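Local coordinates for protein leucyl aminopeptidase (Trypanosoma brucei brucei, PDB 5NSM) that probably catalyses the metal-dependent removal of amino-terminal residues, leucine among them, from peptides, as a hexameric M17 leucyl aminopeptidase with two manganese ions in its active site, at residues V86-L91 / V100-G105; K289-D294 / K310-G315; E366-D371 / T461-R466. All coordinates share one frame; numbering follows the deposited sequence.

Overall arrangement
Contact 1 comes first along the chain, in the M17 amino-terminal domain, where it pairs strands 83-89 and 99-107 at one end of a six-stranded mixed sheet. Contacts 2 and 3 follow in series within the catalytic domain. The centre of contact 1 lies about 42 Å from that of contact 2 and about 58 Å from that of contact 3, on the opposite side of the chain's centre from the latter. Contacts 2 and 3 are about 19 Å apart between centres, and both reach the manganese ion of chain N, through Asp294 and Asp371 respectively. The metal site thus draws on segments far apart in sequence, while contact 1 belongs to a separate domain that meets a second subunit.

Contact 1 of 3, residues V86-L91 / V100-G105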
loop_
_atom_site.group_PDB
_atom_site.type_symbol
_atom_site.label_atom_id
_atom_site.label_comp_id
_atom_site.label_asym_id
_atom_site.label_seq_id
_atom_site.Cartn_x
_atom_site.Cartn_y
_atom_site.Cartn_z
ATOM N N VAL A 86 46.444 5.425 -20.502
ATOM C CA VAL A 86 47.868 4.982 -20.654
ATOM C C VAL A 86 48.852 5.960 -20.027
ATOM O O VAL A 86 48.621 7.152 -19.985
ATOM C CB VAL A 86 48.303 4.783 -22.123
ATOM C CG1 VAL A 86 47.560 3.617 -22.747
ATOM C CG2 VAL A 86 48.110 6.051 -22.934
ATOM N N LEU A 87 49.945 5.405 -19.539
ATOM C CA LEU A 87 51.042 6.216 -19.012
ATOM C C LEU A 87 52.007 6.575 -20.131
ATOM O O LEU A 87 52.409 5.724 -20.918
ATOM C CB LEU A 87 51.801 5.481 -17.901
ATOM C CG LEU A 87 51.051 5.285 -16.593
ATOM C CD1 LEU A 87 51.931 4.475 -15.640
ATOM C CD2 LEU A 87 50.657 6.596 -15.941
ATOM N N VAL A 88 52.424 7.826 -20.124
ATOM C CA VAL A 88 53.499 8.310 -21.016
ATOM C C VAL A 88 54.681 8.767 -20.169
ATOM O O VAL A 88 54.570 9.695 -19.376
ATOM C CB VAL A 88 53.047 9.486 -21.890
ATOM C CG1 VAL A 88 54.169 9.947 -22.827
ATOM C CG2 VAL A 88 51.836 9.078 -22.706
ATOM N N GLU A 89 55.808 8.101 -20.356
ATOM C CA GLU A 89 57.017 8.389 -19.552
ATOM C C GLU A 89 57.786 9.582 -20.110
ATOM O O GLU A 89 57.914 9.763 -21.333
ATOM C CB GLU A 89 57.950 7.171 -19.458
ATOM C CG GLU A 89 59.037 7.323 -18.385
ATOM C CD GLU A 89 59.799 6.026 -18.099
ATOM O OE1 GLU A 89 59.515 4.987 -18.747
ATOM O OE2 GLU A 89 60.700 6.063 -17.232
ATOM N N GLY A 90 58.298 10.380 -19.182
ATOM C CA GLY A 90 59.204 11.524 -19.507
ATOM C C GLY A 90 58.581 12.583 -20.406
ATOM O O GLY A 90 59.203 13.115 -21.313
ATOM N N LEU A 91 57.318 12.859 -20.151
ATOM C CA LEU A 91 56.591 13.917 -20.869
ATOM C C LEU A 91 56.579 15.154 -19.993
ATOM O O LEU A 91 56.185 15.105 -18.824
ATOM C CB LEU A 91 55.159 13.475 -21.178
ATOM C CG LEU A 91 54.354 14.338 -22.149
ATOM C CD1 LEU A 91 55.016 14.452 -23.522
ATOM C CD2 LEU A 91 52.969 13.702 -22.271
ATOM N N VAL A 100 53.033 10.858 -17.206
ATOM C CA VAL A 100 51.754 11.559 -17.469
ATOM C C VAL A 100 50.728 10.523 -17.842
ATOM O O VAL A 100 51.005 9.618 -18.642
ATOM C CB VAL A 100 51.841 12.578 -18.611
ATOM C CG1 VAL A 100 50.446 13.038 -19.026
ATOM C CG2 VAL A 100 52.678 13.763 -18.186
ATOM N N ARG A 101 49.572 10.624 -17.215
ATOM C CA ARG A 101 48.433 9.719 -17.547
ATOM C C ARG A 101 47.608 10.390 -18.619
ATOM O O ARG A 101 47.188 11.524 -18.469
ATOM C CB ARG A 101 47.582 9.416 -16.321
ATOM C CG ARG A 101 46.510 8.363 -16.540
ATOM C CD ARG A 101 47.072 6.995 -16.895
ATOM N NE ARG A 101 46.118 5.892 -16.696
ATOM C CZ ARG A 101 46.387 4.601 -16.928
ATOM N NH1 ARG A 101 47.588 4.222 -17.371
ATOM N NH2 ARG A 101 45.460 3.674 -16.722
ATOM N N VAL A 102 47.445 9.690 -19.724
ATOM C CA VAL A 102 46.599 10.165 -20.827
ATOM C C VAL A 102 45.358 9.268 -20.928
ATOM O O VAL A 102 45.485 8.058 -21.152
ATOM C CB VAL A 102 47.313 10.143 -22.187
ATOM C CG1 VAL A 102 46.370 10.624 -23.298
ATOM C CG2 VAL A 102 48.548 11.016 -22.159
ATOM N N VAL A 103 44.189 9.871 -20.744
ATOM C CA VAL A 103 42.906 9.141 -20.808
ATOM C C VAL A 103 42.164 9.518 -22.062
ATOM O O VAL A 103 41.814 10.668 -22.281
ATOM C CB VAL A 103 41.993 9.392 -19.603
ATOM C CG1 VAL A 103 40.739 8.527 -19.694
ATOM C CG2 VAL A 103 42.720 9.076 -18.296
ATOM N N VAL A 104 41.973 8.519 -22.902
ATOM C CA VAL A 104 41.230 8.668 -24.164
ATOM C C VAL A 104 39.756 8.280 -23.925
ATOM O O VAL A 104 39.470 7.300 -23.271
ATOM C CB VAL A 104 41.810 7.784 -25.279
ATOM C CG1 VAL A 104 40.991 7.899 -26.547
ATOM C CG2 VAL A 104 43.253 8.188 -25.567
ATOM N N GLY A 105 38.858 9.059 -24.503
ATOM C CA GLY A 105 37.420 8.785 -24.442
ATOM C C GLY A 105 36.770 8.887 -25.808
ATOM O O GLY A 105 36.925 9.893 -26.489
#
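Val100 and Val88 form a hydrogen-bonded antiparallel pair: Val88 N donates to Val100 O at 2.7 Å, and Val100 N returns a bond to Val88 O at 2.9 Å. The Val100 side chain also meets Leu91 beyond the strand end, its CG2 lying 3.9 Å from Leu91 CB while CB faces the CD2 methyl of that leucine.

Arg101 is next, in a non-hydrogen-bonded pair with Leu87. Its CG stands anti to the backbone N (chi1 -173°) and the chain bends at chi2 (63°), which carries the arginine back over the neighbouring strand. There CD packs against Leu87 CD2 at 3.7 Å, and the guanidinium lies with one face over Val86 N, displaced toward the rim. NH1 is 3.4 Å from Leu87 N, but both are donors and the approach is mere proximity. The polar end is held elsewhere, by a salt bridge from NE to Glu133 and a hydrogen bond from NH2 to Gly85 O of the second subunit.

Val102 restores the hydrogen-bonded pattern with Val86: its N reaches Val86 O at 2.8 Å, nearly straight at 175°, and its O accepts from Val86 N. On the same face as Val86 and Val88, Val102 sets CG2 3.9 Å from Val88 CG2.

This is a beta hairpin of strands 83-89 and 99-107. Helix 69-77 packs on Val86 and Val102 through Val71, with Ala74 also on Val86, while Val100 meets Leu42; strand 46-52 pairs with the other side of strand 99-107, and Leu87 packs on Val86 of the second subunit.

Contact 2 of 3, residues K289-D294 / K310-G315; sequences KGIVYD and KHDMGG. With MN (manganese (II) ion), chain O; MN (manganese (II) ion), chain N.
Lys289, Asp294 and Asp312 meet at one manganese ion, that of chain O. Lys289 NZ binds it at 2.0 Å, Asp312 OD2 at 1.9 Å, and Asp294 OD2 at 2.0 Å; water 2 and Glu373 complete the five ligands. Asp294 OD2 also binds the second manganese, in chain N, at 2.0 Å, so this one oxygen bridges the pair, which Glu373 also spans with its two carboxylate oxygens. Lys289 reaches the metal because its chain is fully extended, with CG anti to the backbone N (chi1 176°), and it crosses the Asp312 carboxylate at an angle.

Behind this shell, Ile291 lies alongside Asp312, its CB and CG2 against OD2. Asp312 OD1 is hydrogen-bonded to Thr401 OG1, and Asp294 OD1 to Asn344 ND2. The backbones are joined mainly by water 1, which donates to Lys289 O and Asp312 O and accepts from Gly315 N at 2.9 Å; the direct bond from Ile291 N to Asp312 O is weak, at 3.3 Å. Met313, the N-cap residue of helix 314-328, adds a CA-H contact to Lys289 O.

Such a carboxylate-bridged dimetal centre is characteristic of M17 aminopeptidases, and its two nearby cations probably polarise bound water and the peptide carbonyl.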
loop_
_atom_site.group_PDB
_atom_site.type_symbol
_atom_site.label_atom_id
_atom_site.label_comp_id
_atom_site.label_asym_id
_atom_site.label_seq_id
_atom_site.Cartn_x
_atom_site.Cartn_y
_atom_site.Cartn_z
ATOM N N LYS A 289 9.873 28.325 -10.978
ATOM C CA LYS A 289 9.358 27.635 -9.758
ATOM C C LYS A 289 10.523 27.515 -8.799
ATOM O O LYS A 289 11.460 26.775 -9.041
ATOM C CB LYS A 289 8.768 26.241 -10.064
ATOM C CG LYS A 289 8.304 25.422 -8.853
ATOM C CD LYS A 289 7.861 24.003 -9.191
ATOM C CE LYS A 289 7.504 23.210 -7.924
ATOM N NZ LYS A 289 7.173 21.754 -7.977
ATOM N N GLY A 290 10.458 28.278 -7.727
ATOM C CA GLY A 290 11.503 28.259 -6.689
ATOM C C GLY A 290 11.036 27.629 -5.384
ATOM O O GLY A 290 11.083 28.232 -4.337
ATOM N N ILE A 291 10.586 26.395 -5.483
ATOM C CA ILE A 291 10.176 25.630 -4.304
ATOM C C ILE A 291 11.440 25.029 -3.702
ATOM O O ILE A 291 11.978 24.021 -4.102
ATOM C CB ILE A 291 9.097 24.575 -4.557
ATOM C CG1 ILE A 291 7.841 25.235 -5.098
ATOM C CG2 ILE A 291 8.790 23.813 -3.267
ATOM C CD1 ILE A 291 7.180 26.257 -4.186
ATOM N N VAL A 292 11.898 25.750 -2.717
ATOM C CA VAL A 292 13.155 25.504 -2.003
ATOM C C VAL A 292 13.192 24.120 -1.321
ATOM O O VAL A 292 14.229 23.473 -1.194
ATOM C CB VAL A 292 13.318 26.740 -1.111
ATOM C CG1 VAL A 292 13.736 26.415 0.262
ATOM C CG2 VAL A 292 14.267 27.718 -1.794
ATOM N N TYR A 293 12.020 23.700 -0.891
ATOM C CA TYR A 293 11.772 22.316 -0.475
ATOM C C TYR A 293 10.268 22.002 -0.555
ATOM O O TYR A 293 9.454 22.800 -0.126
ATOM C CB TYR A 293 12.280 22.063 0.936
ATOM C CG TYR A 293 12.350 20.612 1.355
ATOM C CD1 TYR A 293 13.294 19.748 0.814
ATOM C CD2 TYR A 293 11.479 20.099 2.302
ATOM C CE1 TYR A 293 13.363 18.414 1.201
ATOM C CE2 TYR A 293 11.559 18.765 2.713
ATOM C CZ TYR A 293 12.500 17.930 2.156
ATOM O OH TYR A 293 12.582 16.621 2.544
ATOM N N ASP A 294 9.954 20.862 -1.170
ATOM C CA ASP A 294 8.564 20.389 -1.441
ATOM C C ASP A 294 8.350 19.186 -0.557
ATOM O O ASP A 294 8.670 18.070 -0.940
ATOM C CB ASP A 294 8.346 20.035 -2.955
ATOM C CG ASP A 294 6.867 19.898 -3.367
ATOM O OD1 ASP A 294 6.048 19.994 -2.442
ATOM O OD2 ASP A 294 6.499 19.700 -4.609
ATOM N N LYS A 310 14.800 19.065 -2.438
ATOM C CA LYS A 310 15.655 20.275 -2.528
ATOM C C LYS A 310 15.885 20.733 -3.991
ATOM O O LYS A 310 16.208 21.881 -4.230
ATOM C CB LYS A 310 17.027 20.052 -1.876
ATOM C CG LYS A 310 17.936 19.115 -2.649
ATOM C CD LYS A 310 19.272 18.891 -1.964
ATOM C CE LYS A 310 20.091 17.853 -2.726
ATOM N NZ LYS A 310 21.489 17.745 -2.262
ATOM N N HIS A 311 15.772 19.804 -4.923
ATOM C CA HIS A 311 15.870 20.100 -6.354
ATOM C C HIS A 311 14.652 20.831 -6.912
ATOM O O HIS A 311 14.652 21.230 -8.068
ATOM C CB HIS A 311 16.061 18.835 -7.192
ATOM C CG HIS A 311 17.311 18.074 -6.900
ATOM N ND1 HIS A 311 17.462 16.755 -7.247
ATOM C CD2 HIS A 311 18.460 18.431 -6.278
ATOM C CE1 HIS A 311 18.650 16.332 -6.864
ATOM N NE2 HIS A 311 19.277 17.331 -6.269
ATOM N N ASP A 312 13.624 21.022 -6.088
ATOM C CA ASP A 312 12.329 21.590 -6.564
ATOM C C ASP A 312 12.398 23.107 -6.886
ATOM O O ASP A 312 11.419 23.721 -7.243
ATOM C CB ASP A 312 11.154 21.286 -5.593
ATOM C CG ASP A 312 9.852 21.002 -6.318
ATOM O OD1 ASP A 312 9.926 20.541 -7.474
ATOM O OD2 ASP A 312 8.724 21.208 -5.767
ATOM N N MET A 313 13.581 23.678 -6.730
ATOM C CA MET A 313 13.836 25.064 -7.110
ATOM C C MET A 313 14.681 25.157 -8.387
ATOM O O MET A 313 15.241 26.197 -8.698
ATOM C CB MET A 313 14.433 25.866 -5.944
ATOM C CG MET A 313 15.491 25.181 -5.098
ATOM S SD MET A 313 16.877 24.581 -6.051
ATOM C CE MET A 313 17.636 26.126 -6.555
ATOM N N GLY A 314 14.806 24.040 -9.084
ATOM C CA GLY A 314 15.681 23.937 -10.253
ATOM C C GLY A 314 15.276 24.853 -11.405
ATOM O O GLY A 314 16.104 25.278 -12.188
ATOM N N GLY A 315 13.992 25.113 -11.502
ATOM C CA GLY A 315 13.448 26.033 -12.505
ATOM C C GLY A 315 13.796 27.502 -12.199
ATOM O O GLY A 315 14.112 28.264 -13.098
HETATM MN MN MN O . 6.942 20.711 -6.278
HETATM MN MN MN N . 4.652 19.119 -4.960
HETATM O O HOH W 1 11.543 24.343 -10.190
HETATM O O HOH W 2 7.778 19.054 -7.146
#

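Contact 3 of 3, residues E366-D371 / T461-R466. With MN (manganese (II) ion), chain N.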
loop_
_atom_site.group_PDB
_atom_site.type_symbol
_atom_site.label_atom_id
_atom_site.label_comp_id
_atom_site.label_asym_id
_atom_site.label_seq_id
_atom_site.Cartn_x
_atom_site.Cartn_y
_atom_site.Cartn_z
ATOM N N GLU A 366 -9.598 25.998 -6.074
ATOM C CA GLU A 366 -9.888 25.033 -5.037
ATOM C C GLU A 366 -8.706 24.073 -4.950
ATOM O O GLU A 366 -8.380 23.412 -5.904
ATOM C CB GLU A 366 -11.177 24.273 -5.337
ATOM C CG GLU A 366 -11.593 23.311 -4.235
ATOM C CD GLU A 366 -12.785 22.420 -4.593
ATOM O OE1 GLU A 366 -13.303 22.488 -5.720
ATOM O OE2 GLU A 366 -13.150 21.600 -3.729
ATOM N N VAL A 367 -8.112 23.984 -3.773
ATOM C CA VAL A 367 -6.954 23.139 -3.567
ATOM C C VAL A 367 -7.407 21.716 -3.260
ATOM O O VAL A 367 -7.922 21.438 -2.200
ATOM C CB VAL A 367 -6.049 23.679 -2.444
ATOM C CG1 VAL A 367 -4.826 22.779 -2.232
ATOM C CG2 VAL A 367 -5.589 25.087 -2.774
ATOM N N ILE A 368 -7.229 20.849 -4.231
ATOM C CA ILE A 368 -7.523 19.414 -4.117
ATOM C C ILE A 368 -6.362 18.674 -3.463
ATOM O O ILE A 368 -6.567 17.738 -2.685
ATOM C CB ILE A 368 -7.759 18.752 -5.494
ATOM C CG1 ILE A 368 -8.890 19.435 -6.251
ATOM C CG2 ILE A 368 -8.062 17.253 -5.365
ATOM C CD1 ILE A 368 -10.218 19.457 -5.532
ATOM N N ASN A 369 -5.163 19.092 -3.824
ATOM C CA ASN A 369 -3.929 18.481 -3.351
ATOM C C ASN A 369 -2.827 19.527 -3.209
ATOM O O ASN A 369 -2.393 20.107 -4.166
ATOM C CB ASN A 369 -3.508 17.364 -4.306
ATOM C CG ASN A 369 -2.386 16.501 -3.770
ATOM O OD1 ASN A 369 -1.355 16.991 -3.340
ATOM N ND2 ASN A 369 -2.623 15.190 -3.738
ATOM N N THR A 370 -2.358 19.702 -1.993
ATOM C CA THR A 370 -1.353 20.719 -1.655
ATOM C C THR A 370 0.021 20.450 -2.248
ATOM O O THR A 370 0.872 21.316 -2.242
ATOM C CB THR A 370 -1.155 20.856 -0.139
ATOM O OG1 THR A 370 -0.759 19.602 0.434
ATOM C CG2 THR A 370 -2.426 21.343 0.511
ATOM N N ASP A 371 0.227 19.231 -2.715
ATOM C CA ASP A 371 1.507 18.798 -3.308
ATOM C C ASP A 371 1.649 19.142 -4.799
ATOM O O ASP A 371 2.753 19.006 -5.371
ATOM C CB ASP A 371 1.760 17.317 -3.138
ATOM C CG ASP A 371 3.200 16.949 -3.399
ATOM O OD1 ASP A 371 4.091 17.862 -3.571
ATOM O OD2 ASP A 371 3.461 15.743 -3.404
ATOM N N THR A 461 -10.050 23.830 -9.983
ATOM C CA THR A 461 -9.234 23.108 -9.031
ATOM C C THR A 461 -7.769 23.272 -9.418
ATOM O O THR A 461 -7.474 23.803 -10.462
ATOM C CB THR A 461 -9.560 21.598 -8.991
ATOM O OG1 THR A 461 -9.188 20.988 -10.225
ATOM C CG2 THR A 461 -11.064 21.346 -8.709
ATOM N N ASN A 462 -6.878 22.767 -8.566
ATOM C CA ASN A 462 -5.450 22.669 -8.876
ATOM C C ASN A 462 -4.936 21.270 -9.272
ATOM O O ASN A 462 -3.738 21.031 -9.326
ATOM C CB ASN A 462 -4.596 23.182 -7.717
ATOM C CG ASN A 462 -4.417 22.162 -6.606
ATOM O OD1 ASN A 462 -5.338 21.433 -6.254
ATOM N ND2 ASN A 462 -3.222 22.123 -6.038
ATOM N N LEU A 463 -5.838 20.354 -9.505
ATOM C CA LEU A 463 -5.458 18.956 -9.784
ATOM C C LEU A 463 -6.429 18.345 -10.764
ATOM O O LEU A 463 -7.618 18.492 -10.644
ATOM C CB LEU A 463 -5.388 18.106 -8.501
ATOM C CG LEU A 463 -4.642 16.782 -8.617
ATOM C CD1 LEU A 463 -3.138 16.977 -8.506
ATOM C CD2 LEU A 463 -5.102 15.793 -7.540
ATOM N N MET A 464 -5.877 17.620 -11.705
ATOM C CA MET A 464 -6.673 16.885 -12.672
ATOM C C MET A 464 -7.517 15.822 -11.965
ATOM O O MET A 464 -7.092 15.142 -11.057
ATOM C CB MET A 464 -5.881 16.293 -13.874
ATOM C CG MET A 464 -4.467 15.881 -13.614
ATOM S SD MET A 464 -3.328 15.844 -15.002
ATOM C CE MET A 464 -2.298 17.245 -14.495
ATOM N N GLU A 465 -8.759 15.768 -12.385
ATOM C CA GLU A 465 -9.701 14.742 -11.952
ATOM C C GLU A 465 -9.218 13.340 -12.329
ATOM O O GLU A 465 -9.299 12.406 -11.561
ATOM C CB GLU A 465 -11.065 15.064 -12.587
ATOM C CG GLU A 465 -12.027 13.911 -12.726
ATOM C CD GLU A 465 -13.093 13.944 -11.678
ATOM O OE1 GLU A 465 -14.217 14.392 -12.021
ATOM O OE2 GLU A 465 -12.808 13.543 -10.520
ATOM N N ARG A 466 -8.740 13.223 -13.550
ATOM C CA ARG A 466 -8.178 11.968 -14.098
ATOM C C ARG A 466 -6.693 12.196 -14.378
ATOM O O ARG A 466 -6.332 12.867 -15.335
ATOM C CB ARG A 466 -8.915 11.517 -15.360
ATOM C CG ARG A 466 -10.411 11.333 -15.156
ATOM C CD ARG A 466 -11.164 10.961 -16.414
ATOM N NE ARG A 466 -11.072 11.990 -17.450
ATOM C CZ ARG A 466 -11.566 11.899 -18.695
ATOM N NH1 ARG A 466 -12.193 10.817 -19.113
ATOM N NH2 ARG A 466 -11.400 12.905 -19.544
HETATM MN MN MN N . 4.652 19.119 -4.960
#
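Asn462 reaches across to the backbone of 366-371 through both ends of its side-chain amide. OD1 accepts from Ile368 N at 2.8 Å, with that donor tilted 32° from the carbonyl plane, and takes a second, weak bond from Asn369 N. ND2 donates to Asn369 O at 2.9 Å; the acceptor lies in the amide plane of Asn462, although the donor sits above the plane of the Asn369 carbonyl. Because ND2 also serves Ala372 O, both ends of the group are engaged and its flip is fixed. With chi1 at 81°, CG sits between the backbone N and the carbonyl carbon, which turns the amide toward the loop. Glu366 runs alongside Thr461, with OE1 hydrogen-bonded to Ser455 and OE2 in a salt bridge to Lys307 of the fourth subunit.

Backbone contact is slighter. Glu366 pairs with Thr461 in a single parallel bridge, where Asn462 N makes a weak bond to Glu366 O at 3.1 Å, and Thr461 CA adds a CA-H contact to the same oxygen.

Apolar contacts centre on Ile368. Its CG1 meets Thr461 CB at 3.6 Å, and CD1 touches the threonine methyl; on its other branch CG2 approaches Leu463 CD2, which also lies 3.9 Å from Asn369 CB.

Within 366-371, Asn369 OD1 accepts from Asp371 N at 2.8 Å, in the carbonyl plane, forming an Asx turn. Asp371 binds the chain N manganese through both O and OD1. Asn462 holds the backbone before this ligand, at Ile368 and Asn369, and after it, at Ala372, in a loop of the M17 dinuclear active site.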